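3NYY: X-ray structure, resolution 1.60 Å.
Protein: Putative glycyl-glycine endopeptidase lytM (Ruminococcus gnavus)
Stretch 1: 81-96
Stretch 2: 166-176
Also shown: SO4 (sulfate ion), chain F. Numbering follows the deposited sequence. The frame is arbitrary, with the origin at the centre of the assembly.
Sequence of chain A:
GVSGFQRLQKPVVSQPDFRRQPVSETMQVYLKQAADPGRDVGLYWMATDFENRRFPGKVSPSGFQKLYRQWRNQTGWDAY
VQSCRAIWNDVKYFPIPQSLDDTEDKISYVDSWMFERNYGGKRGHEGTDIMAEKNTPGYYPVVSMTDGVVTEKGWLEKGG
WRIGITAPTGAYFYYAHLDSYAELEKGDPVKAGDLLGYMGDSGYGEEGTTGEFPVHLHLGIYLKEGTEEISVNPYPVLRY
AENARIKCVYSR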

ATOM      1  N   VAL A  81     -24.280 -14.998  -8.453  1.00 13.30           N
ATOM      2  CA  VAL A  81     -23.650 -14.442  -9.659  1.00 11.73           C
ATOM      3  C   VAL A  81     -23.999 -12.934  -9.812  1.00 14.54           C
ATOM      4  O   VAL A  81     -23.197 -12.157 -10.338  1.00 12.80           O
ATOM      5  CB  VAL A  81     -23.985 -15.238 -10.949  1.00 10.13           C
ATOM      6  CG1 VAL A  81     -25.497 -15.089 -11.382  1.00 10.93           C
ATOM      7  CG2 VAL A  81     -23.009 -14.856 -12.081  1.00 12.00           C
ATOM      8  N   GLN A  82     -25.174 -12.537  -9.333  1.00 12.87           N
ATOM      9  CA  GLN A  82     -25.540 -11.117  -9.380  1.00 12.36           C
ATOM     10  C   GLN A  82     -24.562 -10.335  -8.500  1.00 12.01           C
ATOM     11  O   GLN A  82     -24.132  -9.248  -8.911  1.00 12.58           O
ATOM     12  CB  GLN A  82     -26.974 -10.879  -8.934  1.00 12.61           C
ATOM     13  CG  GLN A  82     -27.367  -9.415  -8.828  1.00 15.56           C
ATOM     14  CD  GLN A  82     -28.800  -9.274  -8.345  1.00 23.03           C
ATOM     15  OE1 GLN A  82     -29.188  -9.861  -7.333  1.00 33.76           O
ATOM     16  NE2 GLN A  82     -29.607  -8.534  -9.093  1.00 32.29           N
ATOM     17  N   SER A  83     -24.196 -10.873  -7.305  1.00 12.61           N
ATOM     18  CA  SER A  83     -23.236 -10.209  -6.437  1.00 11.80           C
ATOM     19  C   SER A  83     -21.853 -10.095  -7.102  1.00 12.70           C
ATOM     20  O   SER A  83     -21.224  -9.027  -7.057  1.00 11.93           O
ATOM     21  CB  SER A  83     -23.123 -10.875  -5.053  1.00 13.25           C
ATOM     22  OG  SER A  83     -24.386 -10.822  -4.396  1.00 16.28           O
ATOM     23  N   CYS A  84     -21.396 -11.182  -7.735  1.00 11.34           N
ATOM     24  CA  CYS A  84     -20.117 -11.178  -8.444  1.00 10.70           C
ATOM     25  C   CYS A  84     -20.150 -10.156  -9.589  1.00 10.25           C
ATOM     26  O   CYS A  84     -19.214  -9.357  -9.714  1.00 12.16           O
ATOM     27  CB  CYS A  84     -19.780 -12.546  -8.993  1.00  9.97           C
ATOM     28  SG  CYS A  84     -19.569 -13.831  -7.728  1.00 12.73           S
ATOM     29  N   ARG A  85     -21.209 -10.165 -10.394  1.00 10.90           N
ATOM     30  CA  ARG A  85     -21.299  -9.204 -11.494  1.00 10.84           C
ATOM     31  C   ARG A  85     -21.441  -7.751 -11.013  1.00 11.54           C
ATOM     32  O   ARG A  85     -20.935  -6.817 -11.642  1.00 10.49           O
ATOM     33  CB  ARG A  85     -22.449  -9.573 -12.427  1.00 11.42           C
ATOM     34  CG  ARG A  85     -22.197 -10.845 -13.259  1.00 11.62           C
ATOM     35  CD  ARG A  85     -23.397 -11.063 -14.120  1.00 14.99           C
ATOM     36  NE  ARG A  85     -23.189 -12.206 -14.995  1.00 14.58           N
ATOM     37  CZ  ARG A  85     -24.018 -13.230 -15.161  1.00 15.05           C
ATOM     38  NH1 ARG A  85     -25.181 -13.306 -14.528  1.00 16.33           N
ATOM     39  NH2 ARG A  85     -23.679 -14.207 -16.008  1.00 15.78           N
ATOM     40  N   ALA A  86     -22.076  -7.549  -9.853  1.00 11.28           N
ATOM     41  CA  ALA A  86     -22.234  -6.190  -9.313  1.00 11.68           C
ATOM     42  C   ALA A  86     -20.841  -5.588  -9.022  1.00 11.55           C
ATOM     43  O   ALA A  86     -20.652  -4.389  -9.203  1.00 12.88           O
ATOM     44  CB  ALA A  86     -23.078  -6.207  -8.042  1.00 10.05           C
ATOM     45  N   ILE A  87     -19.877  -6.388  -8.555  1.00  9.79           N
ATOM     46  CA  ILE A  87     -18.522  -5.921  -8.286  1.00  9.49           C
ATOM     47  C   ILE A  87     -17.721  -5.720  -9.577  1.00 12.17           C
ATOM     48  O   ILE A  87     -17.011  -4.731  -9.722  1.00 12.67           O
ATOM     49  CB  ILE A  87     -17.772  -6.873  -7.355  1.00  9.74           C
ATOM     50  CG1 ILE A  87     -18.475  -6.932  -6.008  1.00 13.52           C
ATOM     51  CG2 ILE A  87     -16.263  -6.499  -7.106  1.00 11.74           C
ATOM     52  CD1 ILE A  87     -17.996  -8.114  -5.179  1.00 13.23           C
ATOM     53  N   TRP A  88     -17.827  -6.691 -10.484  1.00  9.82           N
ATOM     54  CA  TRP A  88     -16.875  -6.838 -11.603  1.00 11.12           C
ATOM     55  C   TRP A  88     -17.385  -6.272 -12.917  1.00 11.45           C
ATOM     56  O   TRP A  88     -16.589  -5.709 -13.659  1.00 15.02           O
ATOM     57  CB  TRP A  88     -16.460  -8.310 -11.814  1.00  9.61           C
ATOM     58  CG  TRP A  88     -15.594  -8.794 -10.720  1.00  9.53           C
ATOM     59  CD1 TRP A  88     -16.012  -9.204  -9.501  1.00 12.34           C
ATOM     60  CD2 TRP A  88     -14.163  -8.852 -10.719  1.00 11.35           C
ATOM     61  NE1 TRP A  88     -14.895  -9.531  -8.712  1.00 10.31           N
ATOM     62  CE2 TRP A  88     -13.765  -9.328  -9.450  1.00 10.56           C
ATOM     63  CE3 TRP A  88     -13.181  -8.545 -11.653  1.00 10.86           C
ATOM     64  CZ2 TRP A  88     -12.435  -9.497  -9.105  1.00 11.56           C
ATOM     65  CZ3 TRP A  88     -11.828  -8.782 -11.317  1.00 11.28           C
ATOM     66  CH2 TRP A  88     -11.472  -9.225 -10.051  1.00 11.84           C
ATOM     67  N   ASN A  89     -18.674  -6.405 -13.226  1.00 11.05           N
ATOM     68  CA  ASN A  89     -19.126  -6.211 -14.606  1.00 12.71           C
ATOM     69  C   ASN A  89     -19.383  -4.778 -15.059  1.00 11.61           C
ATOM     70  O   ASN A  89     -19.458  -4.518 -16.283  1.00 13.58           O
ATOM     71  CB  ASN A  89     -20.344  -7.084 -14.903  1.00 11.38           C
ATOM     72  CG  ASN A  89     -19.983  -8.539 -15.110  1.00 14.14           C
ATOM     73  OD1 ASN A  89     -19.035  -9.045 -14.509  1.00 15.22           O
ATOM     74  ND2 ASN A  89     -20.723  -9.207 -15.988  1.00 14.24           N
ATOM     75  N   ASP A  90     -19.561  -3.863 -14.103  1.00 11.35           N
ATOM     76  CA  ASP A  90     -19.840  -2.463 -14.411  1.00 11.81           C
ATOM     77  C   ASP A  90     -18.586  -1.597 -14.510  1.00 11.18           C
ATOM     78  O   ASP A  90     -18.693  -0.434 -14.941  1.00 13.22           O
ATOM     79  CB  ASP A  90     -20.814  -1.804 -13.412  1.00 11.96           C
ATOM     80  CG  ASP A  90     -22.194  -2.444 -13.391  1.00 13.44           C
ATOM     81  OD1 ASP A  90     -22.581  -3.174 -14.350  1.00 16.65           O
ATOM     82  OD2 ASP A  90     -22.907  -2.208 -12.386  1.00 15.55           O
ATOM     83  N   VAL A  91     -17.424  -2.114 -14.126  1.00 11.63           N
ATOM     84  CA  VAL A  91     -16.192  -1.336 -14.110  1.00 11.24           C
ATOM     85  C   VAL A  91     -15.634  -1.237 -15.505  1.00 11.45           C
ATOM     86  O   VAL A  91     -15.158  -2.243 -16.080  1.00 13.71           O
ATOM     87  CB  VAL A  91     -15.180  -1.958 -13.132  1.00  9.39           C
ATOM     88  CG1 VAL A  91     -13.794  -1.282 -13.208  1.00 11.35           C
ATOM     89  CG2 VAL A  91     -15.780  -1.837 -11.651  1.00 11.33           C
ATOM     90  N   LYS A  92     -15.655  -0.017 -16.024  1.00 10.24           N
ATOM     91  CA  LYS A  92     -15.076   0.330 -17.337  1.00 11.49           C
ATOM     92  C   LYS A  92     -13.694   0.986 -17.201  1.00 11.24           C
ATOM     93  O   LYS A  92     -12.832   0.764 -18.034  1.00 10.97           O
ATOM     94  CB  LYS A  92     -16.020   1.332 -18.050  1.00 11.68           C
ATOM     95  CG  LYS A  92     -15.556   1.728 -19.431  1.00 13.69           C
ATOM     96  CD  LYS A  92     -16.600   2.488 -20.246  1.00 16.02           C
ATOM     97  CE  LYS A  92     -16.015   2.764 -21.629  1.00 19.64           C
ATOM     98  NZ  LYS A  92     -16.888   3.757 -22.334  1.00 17.89           N
ATOM     99  N   TYR A  93     -13.475   1.739 -16.120  1.00 10.63           N
ATOM    100  CA  TYR A  93     -12.238   2.479 -15.915  1.00 10.51           C
ATOM    101  C   TYR A  93     -11.709   2.388 -14.475  1.00 10.32           C
ATOM    102  O   TYR A  93     -12.482   2.256 -13.514  1.00 11.39           O
ATOM    103  CB  TYR A  93     -12.464   3.952 -16.233  1.00 12.21           C
ATOM    104  CG  TYR A  93     -12.703   4.306 -17.656  1.00 11.89           C
ATOM    105  CD1 TYR A  93     -11.695   4.150 -18.607  1.00 14.04           C
ATOM    106  CD2 TYR A  93     -13.919   4.872 -18.062  1.00 14.49           C
ATOM    107  CE1 TYR A  93     -11.899   4.511 -19.920  1.00 14.49           C
ATOM    108  CE2 TYR A  93     -14.122   5.256 -19.361  1.00 15.23           C
ATOM    109  CZ  TYR A  93     -13.122   5.068 -20.296  1.00 13.84           C
ATOM    110  OH  TYR A  93     -13.286   5.481 -21.622  1.00 16.12           O
ATOM    111  N   PHE A  94     -10.382   2.420 -14.369  1.00 11.11           N
ATOM    112  CA  PHE A  94      -9.695   2.704 -13.115  1.00 11.10           C
ATOM    113  C   PHE A  94     -10.141   4.130 -12.686  1.00 13.39           C
ATOM    114  O   PHE A  94     -10.464   4.960 -13.532  1.00 12.03           O
ATOM    115  CB  PHE A  94      -8.197   2.681 -13.418  1.00 13.08           C
ATOM    116  CG  PHE A  94      -7.322   2.633 -12.191  1.00 11.97           C
ATOM    117  CD1 PHE A  94      -7.177   1.457 -11.474  1.00 13.49           C
ATOM    118  CD2 PHE A  94      -6.605   3.755 -11.797  1.00 12.93           C
ATOM    119  CE1 PHE A  94      -6.396   1.410 -10.361  1.00 14.01           C
ATOM    120  CE2 PHE A  94      -5.791   3.726 -10.657  1.00 13.97           C
ATOM    121  CZ  PHE A  94      -5.711   2.565  -9.933  1.00 13.07           C
ATOM    122  N   PRO A  95     -10.181   4.437 -11.372  1.00 10.54           N
ATOM    123  CA  PRO A  95     -10.697   5.732 -10.937  1.00 11.02           C
ATOM    124  C   PRO A  95      -9.778   6.947 -11.135  1.00 13.61           C
ATOM    125  O   PRO A  95     -10.245   8.077 -10.995  1.00 13.43           O
ATOM    126  CB  PRO A  95     -10.953   5.495  -9.453  1.00 10.82           C
ATOM    127  CG  PRO A  95      -9.954   4.457  -9.076  1.00 10.30           C
ATOM    128  CD  PRO A  95      -9.968   3.533 -10.244  1.00 10.19           C
ATOM    129  N   ILE A  96      -8.508   6.711 -11.446  1.00 12.39           N
ATOM    130  CA  ILE A  96      -7.556   7.812 -11.638  1.00 11.10           C
ATOM    131  C   ILE A  96      -7.140   7.845 -13.108  1.00 12.25           C
ATOM    132  O   ILE A  96      -6.627   6.847 -13.628  1.00 14.09           O
ATOM    133  CB  ILE A  96      -6.314   7.695 -10.788  1.00 11.65           C
ATOM    134  CG1 ILE A  96      -6.648   7.394  -9.324  1.00 12.35           C
ATOM    135  CG2 ILE A  96      -5.499   9.039 -10.867  1.00 13.55           C
ATOM    136  CD1 ILE A  96      -7.657   8.337  -8.656  1.00 14.86           C
TER
HETATM  137  S   SO4 F 284     -26.879 -16.313 -15.597  1.00 39.62           S
HETATM  138  O1  SO4 F 284     -25.514 -16.213 -15.068  1.00 48.63           O
HETATM  139  O2  SO4 F 284     -27.656 -15.167 -15.140  1.00 45.34           O
HETATM  140  O3  SO4 F 284     -26.810 -16.350 -17.045  1.00 46.61           O
HETATM  141  O4  SO4 F 284     -27.415 -17.553 -15.030  1.00 44.37           O
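Stretch 2 166-176: TAPTGAYFYYA

Stretch 2 meets stretch 1 as a turn followed by a strand, and the two together bury 466 Å², summed over both sides. Ala 167 to Gly 170 form a type I beta turn, closed by the hydrogen bond from Gly 170 N to Ala 167 O (3.0 Å); Ala 167 N also donates to Ala 171 O at 2.8 Å, and the strand proper runs from Tyr 172 to Ala 176. Gly 170 has phi/psi of 119/-6, where a CB would be jammed against the carbonyl O of the preceding residue, so the backbone itself calls for glycine.

The CA register places the turn against the helix that includes 81-88 and the loop that follows: Ala 86 CA lies 4.8 Å from Thr 169 CA, and Asp 90 CA 6.8 Å from Ala 167 CA. Locally the turn runs against stretch 1, its partners stepping back from Thr 169 to Ala 167 as stretch 1 goes from Ala 86 to Asp 90; the strand then heads broadly the same way as stretch 1, and Pro 95 CA and Tyr 175 CA are 9.0 Å apart, so the backbones are widely spaced there and side chains span the gap.

Thr 169, with 99 Å² covered, and Asp 90, with 78 Å², carry the contact. Both point their CA-to-CB bonds toward the other stretch, and the carboxylate takes two hydrogen bonds from the one threonine: Thr 169 OG1 donates to Asp 90 OD1 at 2.7 Å, and Thr 169 N to Asp 90 OD2 at 2.9 Å with an N-H...O angle of 159°. Side chain and backbone of Thr 169 are thus both held by the one carboxylate. Asp 90 OD2 also lies 3.4 Å from Pro 168 N, but that nitrogen has no hydrogen to share. With chi1 at -52° (m), the threonine methyl rests on the helix, Thr 169 CG2 being 3.6 Å from Ala 86 CA and 3.8 Å from Arg 85 C.

Ala 86, covered over 58 Å², is the helical counterpart. Its CB is 4.1 Å from Ala 171 CB, and its O is 3.3 Å from the same methyl. Water 2 ties this region together, donating to Ala 86 O and Asp 90 OD2 (2.7 Å from the water oxygen to each) and accepting from Ala 171 N at 2.9 Å. Water 1 bridges Gln 82 NE2, 2.8 Å from its oxygen, to Thr 169 O, 2.9 Å from it.

Beyond the turn, alternate strand residues face stretch 1. Phe 173 CZ packs 3.8 Å from Val 91 CG2, while Ala 86 O and Ile 87 O approach the edge of its ring. Tyr 175 likewise offers a ring edge, its CE2 lying 4.2 Å from Pro 95 CB.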

ATOM      1  N   THR A 166     -24.247   4.579  -7.260  1.00 10.68           N
ATOM      2  CA  THR A 166     -24.865   3.289  -7.378  1.00 11.73           C
ATOM      3  C   THR A 166     -24.845   2.891  -8.842  1.00 12.43           C
ATOM      4  O   THR A 166     -25.413   3.591  -9.705  1.00 14.60           O
ATOM      5  CB  THR A 166     -26.263   3.258  -6.801  1.00 14.72           C
ATOM      6  OG1 THR A 166     -26.192   3.571  -5.407  1.00 14.91           O
ATOM      7  CG2 THR A 166     -26.926   1.842  -6.950  1.00 16.91           C
ATOM      8  N   ALA A 167     -24.188   1.770  -9.107  1.00 11.82           N
ATOM      9  CA  ALA A 167     -23.909   1.309 -10.466  1.00 13.13           C
ATOM     10  C   ALA A 167     -25.104   0.442 -10.912  1.00 15.26           C
ATOM     11  O   ALA A 167     -25.866  -0.029 -10.060  1.00 15.55           O
ATOM     12  CB  ALA A 167     -22.595   0.531 -10.546  1.00 13.09           C
ATOM     13  N   PRO A 168     -25.268   0.244 -12.223  1.00 15.40           N
ATOM     14  CA  PRO A 168     -26.514  -0.393 -12.706  1.00 17.25           C
ATOM     15  C   PRO A 168     -26.776  -1.816 -12.219  1.00 14.82           C
ATOM     16  O   PRO A 168     -27.931  -2.214 -12.067  1.00 15.68           O
ATOM     17  CB  PRO A 168     -26.370  -0.370 -14.234  1.00 20.72           C
ATOM     18  CG  PRO A 168     -25.158   0.364 -14.561  1.00 21.69           C
ATOM     19  CD  PRO A 168     -24.417   0.735 -13.312  1.00 15.38           C
ATOM     20  N   THR A 169     -25.718  -2.600 -11.989  1.00 13.07           N
ATOM     21  CA  THR A 169     -25.840  -3.964 -11.490  1.00 14.20           C
ATOM     22  C   THR A 169     -26.064  -4.038  -9.978  1.00 15.32           C
ATOM     23  O   THR A 169     -26.392  -5.115  -9.453  1.00 19.02           O
ATOM     24  CB  THR A 169     -24.674  -4.848 -11.987  1.00 14.40           C
ATOM     25  OG1 THR A 169     -24.578  -4.717 -13.419  1.00 16.17           O
ATOM     26  CG2 THR A 169     -24.914  -6.351 -11.661  1.00 16.39           C
ATOM     27  N   GLY A 170     -25.918  -2.892  -9.293  1.00 14.36           N
ATOM     28  CA  GLY A 170     -26.372  -2.739  -7.915  1.00 15.00           C
ATOM     29  C   GLY A 170     -25.341  -2.413  -6.849  1.00 14.62           C
ATOM     30  O   GLY A 170     -25.693  -2.183  -5.692  1.00 15.40           O
ATOM     31  N   ALA A 171     -24.083  -2.412  -7.212  1.00 12.76           N
ATOM     32  CA  ALA A 171     -23.069  -2.058  -6.231  1.00 11.96           C
ATOM     33  C   ALA A 171     -22.995  -0.553  -6.005  1.00 11.62           C
ATOM     34  O   ALA A 171     -23.350   0.246  -6.859  1.00 13.57           O
ATOM     35  CB  ALA A 171     -21.681  -2.589  -6.643  1.00 11.46           C
ATOM     36  N   TYR A 172     -22.552  -0.195  -4.803  1.00 11.48           N
ATOM     37  CA  TYR A 172     -22.337   1.199  -4.418  1.00 11.13           C
ATOM     38  C   TYR A 172     -20.823   1.420  -4.405  1.00 10.68           C
ATOM     39  O   TYR A 172     -20.102   0.779  -3.639  1.00 11.85           O
ATOM     40  CB  TYR A 172     -22.925   1.420  -3.037  1.00 13.00           C
ATOM     41  CG  TYR A 172     -22.763   2.816  -2.489  1.00 12.09           C
ATOM     42  CD1 TYR A 172     -21.676   3.126  -1.734  1.00 14.70           C
ATOM     43  CD2 TYR A 172     -23.758   3.763  -2.602  1.00 19.69           C
ATOM     44  CE1 TYR A 172     -21.501   4.396  -1.188  1.00 17.91           C
ATOM     45  CE2 TYR A 172     -23.597   5.033  -2.036  1.00 20.32           C
ATOM     46  CZ  TYR A 172     -22.482   5.321  -1.317  1.00 15.19           C
ATOM     47  OH  TYR A 172     -22.301   6.568  -0.725  1.00 17.45           O
ATOM     48  N   PHE A 173     -20.357   2.340  -5.251  1.00 10.04           N
ATOM     49  CA  PHE A 173     -18.951   2.718  -5.318  1.00  9.47           C
ATOM     50  C   PHE A 173     -18.747   3.993  -4.526  1.00  9.60           C
ATOM     51  O   PHE A 173     -19.396   5.002  -4.785  1.00 11.13           O
ATOM     52  CB  PHE A 173     -18.546   2.888  -6.789  1.00  9.51           C
ATOM     53  CG  PHE A 173     -18.388   1.578  -7.507  1.00 10.39           C
ATOM     54  CD1 PHE A 173     -19.477   0.808  -7.895  1.00 13.38           C
ATOM     55  CD2 PHE A 173     -17.112   1.096  -7.754  1.00  9.48           C
ATOM     56  CE1 PHE A 173     -19.269  -0.448  -8.507  1.00 14.22           C
ATOM     57  CE2 PHE A 173     -16.900  -0.101  -8.371  1.00 13.70           C
ATOM     58  CZ  PHE A 173     -17.980  -0.895  -8.747  1.00 11.68           C
ATOM     59  N   TYR A 174     -17.823   3.941  -3.561  1.00 10.40           N
ATOM     60  CA  TYR A 174     -17.611   4.978  -2.585  1.00 10.18           C
ATOM     61  C   TYR A 174     -16.275   5.624  -2.788  1.00 11.74           C
ATOM     62  O   TYR A 174     -15.283   4.917  -2.794  1.00 10.98           O
ATOM     63  CB  TYR A 174     -17.687   4.310  -1.199  1.00 12.99           C
ATOM     64  CG  TYR A 174     -17.392   5.171   0.013  1.00  9.25           C
ATOM     65  CD1 TYR A 174     -18.245   6.206   0.383  1.00 12.81           C
ATOM     66  CD2 TYR A 174     -16.283   4.935   0.810  1.00 12.33           C
ATOM     67  CE1 TYR A 174     -17.962   6.958   1.523  1.00 12.45           C
ATOM     68  CE2 TYR A 174     -16.039   5.673   1.940  1.00 11.87           C
ATOM     69  CZ  TYR A 174     -16.885   6.682   2.298  1.00 13.10           C
ATOM     70  OH  TYR A 174     -16.632   7.460   3.429  1.00 14.64           O
ATOM     71  N   TYR A 175     -16.262   6.952  -2.958  1.00 10.19           N
ATOM     72  CA  TYR A 175     -15.037   7.711  -3.264  1.00 10.34           C
ATOM     73  C   TYR A 175     -14.892   8.755  -2.176  1.00  9.73           C
ATOM     74  O   TYR A 175     -15.749   9.638  -2.033  1.00 10.14           O
ATOM     75  CB  TYR A 175     -15.130   8.385  -4.625  1.00 10.83           C
ATOM     76  CG  TYR A 175     -15.409   7.453  -5.787  1.00  9.24           C
ATOM     77  CD1 TYR A 175     -16.713   7.011  -6.048  1.00 12.03           C
ATOM     78  CD2 TYR A 175     -14.401   7.095  -6.679  1.00  9.03           C
ATOM     79  CE1 TYR A 175     -17.008   6.172  -7.123  1.00  7.74           C
ATOM     80  CE2 TYR A 175     -14.675   6.273  -7.754  1.00 12.07           C
ATOM     81  CZ  TYR A 175     -15.975   5.791  -7.979  1.00  8.27           C
ATOM     82  OH  TYR A 175     -16.191   4.914  -9.057  1.00  9.97           O
ATOM     83  N   ALA A 176     -13.806   8.687  -1.409  1.00  9.70           N
ATOM     84  CA  ALA A 176     -13.632   9.509  -0.208  1.00  9.93           C
ATOM     85  C   ALA A 176     -12.306  10.289  -0.144  1.00 10.07           C
ATOM     86  O   ALA A 176     -11.351  10.038  -0.898  1.00 11.00           O
ATOM     87  CB  ALA A 176     -13.801   8.641   1.063  1.00 11.84           C
TER
HETATM   88  O   HOH W   1     -28.241  -6.872 -10.903  1.00 31.31           O
HETATM   89  O   HOH W   2     -22.748  -2.818  -9.759  1.00 11.89           O